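Local coordinates for protein bifunctional pinoresinol-lariciresinol reductase 1 (Thuja plicata, PDB 1QYD) that catalyses the NADPH-dependent, enantioselective reduction of pinoresinol to lariciresinol and of lariciresinol to secoisolariciresinol in lignan biosynthesis, at residues A[289-293]-A[294-298]. Numbering follows the deposited sequence.
Sequences NAIEA and TKLYP
Glu-292 turns its carboxylate onto the first turn of the helix that follows it and receives two donors from Thr-294 on one oxygen. The backbone N of Thr-294 lies 2.8 Å from Glu-292 OE1, above the carboxylate plane. Threonine suits its place because its hydroxyl is a second donor: OG1 reaches the syn lone pair of Glu-292 OE1 at 3.1 Å. With CG anti to the backbone N, the bend at chi2 (-76°) brings the carboxylate round to the helix N-terminus, where Lys-295 N adds a weak bond to OE2. The acid's negative charge probably also interacts favourably with the partly positive N-terminal end of the helix; Arg-221 N is a further donor to OE1.

Two i+4 to i backbone bonds form the helical turn: Tyr-297 N donates to Ala-293 O at 3.2 Å, and Leu-296 N weakly to Glu-292 O. Small Ala-293 fits against Tyr-203 and Met-218.

Branched apolar chains suit Ile-291 and Leu-296, which cross at about a right angle, CG1 to CD1 3.5 Å; Leu-296 also touches Met-218. Leu-296 CB sits over one face of the Tyr-297 ring.

Glu-292 is thus the N-cap residue of helix 293-296; the backbone bonds and apolar contact accompany it where the outermost strand, within this chain, of a small parallel sheet runs into the helix.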
loop_
_atom_site.group_PDB
_atom_site.type_symbol
_atom_site.label_atom_id
_atom_site.label_comp_id
_atom_site.label_asym_id
_atom_site.label_seq_id
_atom_site.Cartn_x
_atom_site.Cartn_y
_atom_site.Cartn_z
ATOM N N ASN A 289 20.968 20.762 -8.892
ATOM C CA ASN A 289 20.004 20.752 -7.777
ATOM C C ASN A 289 20.339 19.606 -6.806
ATOM O O ASN A 289 19.516 18.742 -6.470
ATOM C CB ASN A 289 18.536 20.572 -8.313
ATOM C CG ASN A 289 17.646 21.807 -8.585
ATOM O OD1 ASN A 289 16.842 22.225 -7.743
ATOM N ND2 ASN A 289 17.684 22.416 -9.776
ATOM N N ALA A 290 21.594 19.635 -6.329
ATOM C CA ALA A 290 22.169 18.616 -5.470
ATOM C C ALA A 290 23.548 18.949 -4.938
ATOM O O ALA A 290 24.168 19.880 -5.434
ATOM C CB ALA A 290 22.303 17.306 -6.215
ATOM N N ILE A 291 24.001 18.241 -3.882
ATOM C CA ILE A 291 25.349 18.323 -3.316
ATOM C C ILE A 291 25.855 16.951 -2.836
ATOM O O ILE A 291 25.147 15.946 -2.931
ATOM C CB ILE A 291 25.526 19.275 -2.059
ATOM C CG1 ILE A 291 24.506 19.025 -0.972
ATOM C CG2 ILE A 291 25.543 20.678 -2.546
ATOM C CD1 ILE A 291 23.057 19.408 -1.195
ATOM N N GLU A 292 27.108 16.883 -2.347
ATOM C CA GLU A 292 27.693 15.682 -1.764
ATOM C C GLU A 292 28.006 15.977 -0.290
ATOM O O GLU A 292 28.677 16.961 0.031
ATOM C CB GLU A 292 28.976 15.322 -2.511
ATOM C CG GLU A 292 29.515 13.893 -2.352
ATOM C CD GLU A 292 30.227 13.502 -1.057
ATOM O OE1 GLU A 292 29.616 12.848 -0.205
ATOM O OE2 GLU A 292 31.403 13.830 -0.926
ATOM N N ALA A 293 27.579 15.109 0.631
ATOM C CA ALA A 293 27.765 15.315 2.047
ATOM C C ALA A 293 29.175 15.413 2.555
ATOM O O ALA A 293 29.442 16.193 3.461
ATOM C CB ALA A 293 27.093 14.210 2.794
ATOM N N THR A 294 30.087 14.660 1.934
ATOM C CA THR A 294 31.494 14.582 2.343
ATOM C C THR A 294 32.358 15.719 1.841
ATOM O O THR A 294 33.293 16.097 2.545
ATOM C CB THR A 294 32.053 13.245 1.884
ATOM O OG1 THR A 294 31.142 12.310 2.446
ATOM C CG2 THR A 294 33.491 12.959 2.273
ATOM N N LYS A 295 32.064 16.280 0.656
ATOM C CA LYS A 295 32.724 17.482 0.146
ATOM C C LYS A 295 32.491 18.662 1.094
ATOM O O LYS A 295 33.436 19.315 1.549
ATOM C CB LYS A 295 32.179 17.891 -1.236
ATOM C CG LYS A 295 32.771 17.305 -2.521
ATOM C CD LYS A 295 31.916 17.768 -3.714
ATOM C CE LYS A 295 32.446 17.177 -5.036
ATOM N NZ LYS A 295 31.689 17.567 -6.222
ATOM N N LEU A 296 31.202 18.907 1.396
ATOM C CA LEU A 296 30.725 19.961 2.294
ATOM C C LEU A 296 31.290 19.906 3.702
ATOM O O LEU A 296 31.717 20.919 4.269
ATOM C CB LEU A 296 29.221 19.903 2.434
ATOM C CG LEU A 296 28.309 20.279 1.303
ATOM C CD1 LEU A 296 27.007 19.503 1.436
ATOM C CD2 LEU A 296 28.133 21.779 1.306
ATOM N N TYR A 297 31.289 18.703 4.289
ATOM C CA TYR A 297 31.759 18.599 5.650
ATOM C C TYR A 297 33.001 17.741 5.596
ATOM O O TYR A 297 32.956 16.542 5.879
ATOM C CB TYR A 297 30.638 17.990 6.514
ATOM C CG TYR A 297 29.331 18.694 6.240
ATOM C CD1 TYR A 297 29.155 20.053 6.526
ATOM C CD2 TYR A 297 28.346 17.998 5.559
ATOM C CE1 TYR A 297 27.992 20.708 6.100
ATOM C CE2 TYR A 297 27.192 18.651 5.138
ATOM C CZ TYR A 297 27.011 19.996 5.402
ATOM O OH TYR A 297 25.844 20.609 4.978
ATOM N N PRO A 298 34.137 18.319 5.181
ATOM C CA PRO A 298 35.386 17.602 5.000
ATOM C C PRO A 298 35.947 17.144 6.344
ATOM O O PRO A 298 36.525 16.066 6.469
ATOM C CB PRO A 298 36.217 18.610 4.247
ATOM C CG PRO A 298 35.850 19.916 4.899
ATOM C CD PRO A 298 34.351 19.736 4.932
#